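Local coordinates for protein aerobactin synthase IucA (Klebsiella pneumoniae subsp. pneumoniae, PDB 5JM8) that probably ligates a hydroxamate-bearing lysine derivative to citrate at the expense of ATP, a step in building the siderophore aerobactin, at residues Phe482-Tyr485 / Leu486-Ser490. Numbering follows the deposited sequence.
Sequences FPYY and LLVNS. With ATP (adenosine-5'-triphosphate), chain I.
Y484 O takes the amide proton of N489 in a short, nearly straight bond (N489 N to Y484 O 2.8 Å, 176° at the hydrogen). This i to i+5 link closes a wide, pi-type turn from Y484 to N489, whereas L486 N to F482 O, 3.1 Å, keeps the ordinary i to i+4 spacing just before it. In between, P483 O accepts L487 N at 3.2 Å and, weakly, V488 N. N489 is the centre of an inverse gamma turn; with CG trans to the backbone N (chi1 -169°), its amide reaches the adenine of ATP. There N489 ND2 donates to ATP N1 at 3.0 Å, and N489 OD1 accepts a proton from ATP N6 at 3.3 Å; the two bonds together fix the amide's flip, a pairing consistent with recognition of adenine. The Y484 ring runs alongside N489, its plane 33° from that amide, with N489 CB over one face near the rim; V488 CB meets Y484 CD1 at 4.0 Å. Nearer the start of the stretch, F482 and L486 lie side by side, pointing the same way, and L486 CD2 approaches the ring obliquely, 3.4 Å from F482 CE2. Helix 475-500, which carries all of this, is flanked by helix 394-420, where F414 meets F482 edge-to-face and L410 and L413 touch L486; helix 528-535 packs on P483 and L487, and W539 of strand 538-540 on L487 and V488.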
ATOM      1  N   PHE A 482     -36.853  17.384 -11.700  1.00 24.91           N
ATOM      2  CA  PHE A 482     -35.474  17.418 -12.173  1.00 26.16           C
ATOM      3  C   PHE A 482     -34.684  18.675 -11.782  1.00 24.91           C
ATOM      4  O   PHE A 482     -33.554  18.568 -11.306  1.00 22.97           O
ATOM      5  CB  PHE A 482     -35.459  17.253 -13.690  1.00 28.04           C
ATOM      6  CG  PHE A 482     -34.100  16.969 -14.253  1.00 28.78           C
ATOM      7  CD1 PHE A 482     -33.633  15.671 -14.339  1.00 27.23           C
ATOM      8  CD2 PHE A 482     -33.286  17.998 -14.692  1.00 30.02           C
ATOM      9  CE1 PHE A 482     -32.384  15.403 -14.854  1.00 27.66           C
ATOM     10  CE2 PHE A 482     -32.035  17.734 -15.212  1.00 30.55           C
ATOM     11  CZ  PHE A 482     -31.583  16.436 -15.292  1.00 29.02           C
ATOM     12  N   PRO A 483     -35.262  19.871 -11.981  1.00 25.81           N
ATOM     13  CA  PRO A 483     -34.500  21.054 -11.564  1.00 26.20           C
ATOM     14  C   PRO A 483     -34.402  21.218 -10.044  1.00 26.50           C
ATOM     15  O   PRO A 483     -33.490  21.894  -9.571  1.00 24.03           O
ATOM     16  CB  PRO A 483     -35.280  22.216 -12.192  1.00 26.21           C
ATOM     17  CG  PRO A 483     -36.641  21.687 -12.433  1.00 25.80           C
ATOM     18  CD  PRO A 483     -36.483  20.233 -12.723  1.00 25.69           C
ATOM     19  N   TYR A 484     -35.323  20.621  -9.291  1.00 26.47           N
ATOM     20  CA  TYR A 484     -35.211  20.627  -7.833  1.00 25.87           C
ATOM     21  C   TYR A 484     -33.977  19.856  -7.393  1.00 26.46           C
ATOM     22  O   TYR A 484     -33.080  20.406  -6.758  1.00 26.60           O
ATOM     23  CB  TYR A 484     -36.450  20.019  -7.169  1.00 26.18           C
ATOM     24  CG  TYR A 484     -36.223  19.629  -5.720  1.00 31.18           C
ATOM     25  CD1 TYR A 484     -35.973  20.594  -4.750  1.00 33.07           C
ATOM     26  CD2 TYR A 484     -36.253  18.295  -5.320  1.00 33.36           C
ATOM     27  CE1 TYR A 484     -35.761  20.241  -3.424  1.00 34.69           C
ATOM     28  CE2 TYR A 484     -36.044  17.936  -3.996  1.00 35.62           C
ATOM     29  CZ  TYR A 484     -35.800  18.911  -3.057  1.00 37.23           C
ATOM     30  OH  TYR A 484     -35.593  18.545  -1.750  1.00 41.15           O
ATOM     31  N   TYR A 485     -33.942  18.575  -7.736  1.00 19.51           N
ATOM     32  CA  TYR A 485     -32.859  17.704  -7.308  1.00 24.90           C
ATOM     33  C   TYR A 485     -31.494  18.191  -7.779  1.00 26.51           C
ATOM     34  O   TYR A 485     -30.529  18.162  -7.019  1.00 30.25           O
ATOM     35  CB  TYR A 485     -33.093  16.280  -7.817  1.00 24.16           C
ATOM     36  CG  TYR A 485     -34.253  15.572  -7.151  1.00 30.98           C
ATOM     37  CD1 TYR A 485     -34.117  15.003  -5.894  1.00 35.00           C
ATOM     38  CD2 TYR A 485     -35.482  15.466  -7.784  1.00 35.99           C
ATOM     39  CE1 TYR A 485     -35.177  14.357  -5.285  1.00 37.20           C
ATOM     40  CE2 TYR A 485     -36.545  14.819  -7.184  1.00 38.43           C
ATOM     41  CZ  TYR A 485     -36.386  14.266  -5.936  1.00 37.57           C
ATOM     42  OH  TYR A 485     -37.441  13.621  -5.334  1.00 37.02           O
ATOM     43  N   LEU A 486     -31.420  18.655  -9.024  1.00 24.91           N
ATOM     44  CA  LEU A 486     -30.130  18.845  -9.680  1.00 23.05           C
ATOM     45  C   LEU A 486     -29.559  20.259  -9.560  1.00 25.14           C
ATOM     46  O   LEU A 486     -28.363  20.457  -9.773  1.00 26.78           O
ATOM     47  CB  LEU A 486     -30.248  18.463 -11.158  1.00 23.39           C
ATOM     48  CG  LEU A 486     -28.954  18.447 -11.982  1.00 23.76           C
ATOM     49  CD1 LEU A 486     -27.863  17.622 -11.315  1.00 19.37           C
ATOM     50  CD2 LEU A 486     -29.232  17.920 -13.378  1.00 29.71           C
ATOM     51  N   LEU A 487     -30.396  21.235  -9.215  1.00 18.38           N
ATOM     52  CA  LEU A 487     -29.929  22.609  -9.045  1.00 18.32           C
ATOM     53  C   LEU A 487     -30.144  23.112  -7.623  1.00 26.26           C
ATOM     54  O   LEU A 487     -29.234  23.679  -7.021  1.00 22.59           O
ATOM     55  CB  LEU A 487     -30.631  23.544 -10.032  1.00 19.05           C
ATOM     56  CG  LEU A 487     -30.168  23.413 -11.482  1.00 19.11           C
ATOM     57  CD1 LEU A 487     -31.175  24.042 -12.413  1.00 30.55           C
ATOM     58  CD2 LEU A 487     -28.795  24.042 -11.671  1.00 18.56           C
ATOM     59  N   VAL A 488     -31.348  22.916  -7.093  1.00 26.23           N
ATOM     60  CA  VAL A 488     -31.651  23.351  -5.735  1.00 25.71           C
ATOM     61  C   VAL A 488     -30.961  22.436  -4.732  1.00 23.69           C
ATOM     62  O   VAL A 488     -30.135  22.884  -3.938  1.00 24.81           O
ATOM     63  CB  VAL A 488     -33.170  23.365  -5.458  1.00 26.78           C
ATOM     64  CG1 VAL A 488     -33.457  23.777  -4.016  1.00 28.95           C
ATOM     65  CG2 VAL A 488     -33.880  24.297  -6.425  1.00 25.22           C
ATOM     66  N   ASN A 489     -31.301  21.152  -4.775  1.00 23.09           N
ATOM     67  CA  ASN A 489     -30.742  20.184  -3.838  1.00 25.42           C
ATOM     68  C   ASN A 489     -29.459  19.554  -4.381  1.00 26.20           C
ATOM     69  O   ASN A 489     -29.303  18.332  -4.380  1.00 26.75           O
ATOM     70  CB  ASN A 489     -31.774  19.096  -3.519  1.00 27.05           C
ATOM     71  CG  ASN A 489     -31.359  18.224  -2.349  1.00 27.56           C
ATOM     72  OD1 ASN A 489     -30.518  18.616  -1.543  1.00 26.74           O
ATOM     73  ND2 ASN A 489     -31.946  17.037  -2.251  1.00 29.57           N
ATOM     74  N   SER A 490     -28.541  20.399  -4.842  1.00 21.69           N
ATOM     75  CA  SER A 490     -27.273  19.931  -5.391  1.00 21.02           C
ATOM     76  C   SER A 490     -26.333  21.087  -5.697  1.00 22.52           C
ATOM     77  O   SER A 490     -25.401  21.367  -4.943  1.00 26.67           O
ATOM     78  CB  SER A 490     -27.503  19.117  -6.666  1.00 23.44           C
ATOM     79  OG  SER A 490     -27.564  17.731  -6.385  1.00 31.41           O
TER
HETATM   80  PG  ATP I 600     -28.923   4.703  -2.100  1.00 22.37           P
HETATM   81  O1G ATP I 600     -28.071   3.746  -1.306  1.00 24.72           O
HETATM   82  O2G ATP I 600     -28.152   5.870  -2.667  1.00 20.96           O
HETATM   83  O3G ATP I 600     -29.818   4.030  -3.113  1.00 21.42           O
HETATM   84  PB  ATP I 600     -31.482   5.646  -1.090  1.00 20.20           P
HETATM   85  O1B ATP I 600     -32.054   5.475   0.295  1.00 18.42           O
HETATM   86  O2B ATP I 600     -32.076   4.869  -2.243  1.00 21.30           O
HETATM   87  O3B ATP I 600     -29.882   5.404  -0.999  1.00 19.89           O
HETATM   88  PA  ATP I 600     -32.764   8.198  -1.313  1.00 20.96           P
HETATM   89  O1A ATP I 600     -34.020   7.368  -1.397  1.00 22.14           O
HETATM   90  O2A ATP I 600     -32.554   9.339  -2.278  1.00 22.54           O
HETATM   91  O3A ATP I 600     -31.493   7.218  -1.455  1.00 17.12           O
HETATM   92  O5' ATP I 600     -32.586   8.791   0.170  1.00 17.54           O
HETATM   93  C5' ATP I 600     -31.433   9.582   0.435  1.00 18.23           C
HETATM   94  C4' ATP I 600     -30.975   9.450   1.880  1.00 21.42           C
HETATM   95  O4' ATP I 600     -29.857  10.320   2.072  1.00 23.54           O
HETATM   96  C3' ATP I 600     -32.041   9.847   2.889  1.00 25.86           C
HETATM   97  O3' ATP I 600     -32.167   8.823   3.884  1.00 28.86           O
HETATM   98  C2' ATP I 600     -31.563  11.151   3.501  1.00 25.50           C
HETATM   99  O2' ATP I 600     -31.753  11.179   4.914  1.00 27.40           O
HETATM  100  C1' ATP I 600     -30.082  11.212   3.165  1.00 23.79           C
HETATM  101  N9  ATP I 600     -29.660  12.576   2.777  1.00 22.48           N
HETATM  102  C8  ATP I 600     -28.715  13.283   3.418  1.00 23.20           C
HETATM  103  N7  ATP I 600     -28.545  14.497   2.836  1.00 20.97           N
HETATM  104  C5  ATP I 600     -29.397  14.569   1.799  1.00 18.75           C
HETATM  105  C6  ATP I 600     -29.723  15.575   0.767  1.00 17.52           C
HETATM  106  N6  ATP I 600     -29.070  16.761   0.761  1.00 14.71           N
HETATM  107  N1  ATP I 600     -30.677  15.262  -0.139  1.00 19.07           N
HETATM  108  C2  ATP I 600     -31.320  14.078  -0.121  1.00 18.80           C
HETATM  109  N3  ATP I 600     -31.067  13.122   0.791  1.00 17.66           N
HETATM  110  C4  ATP I 600     -30.135  13.301   1.761  1.00 19.00           C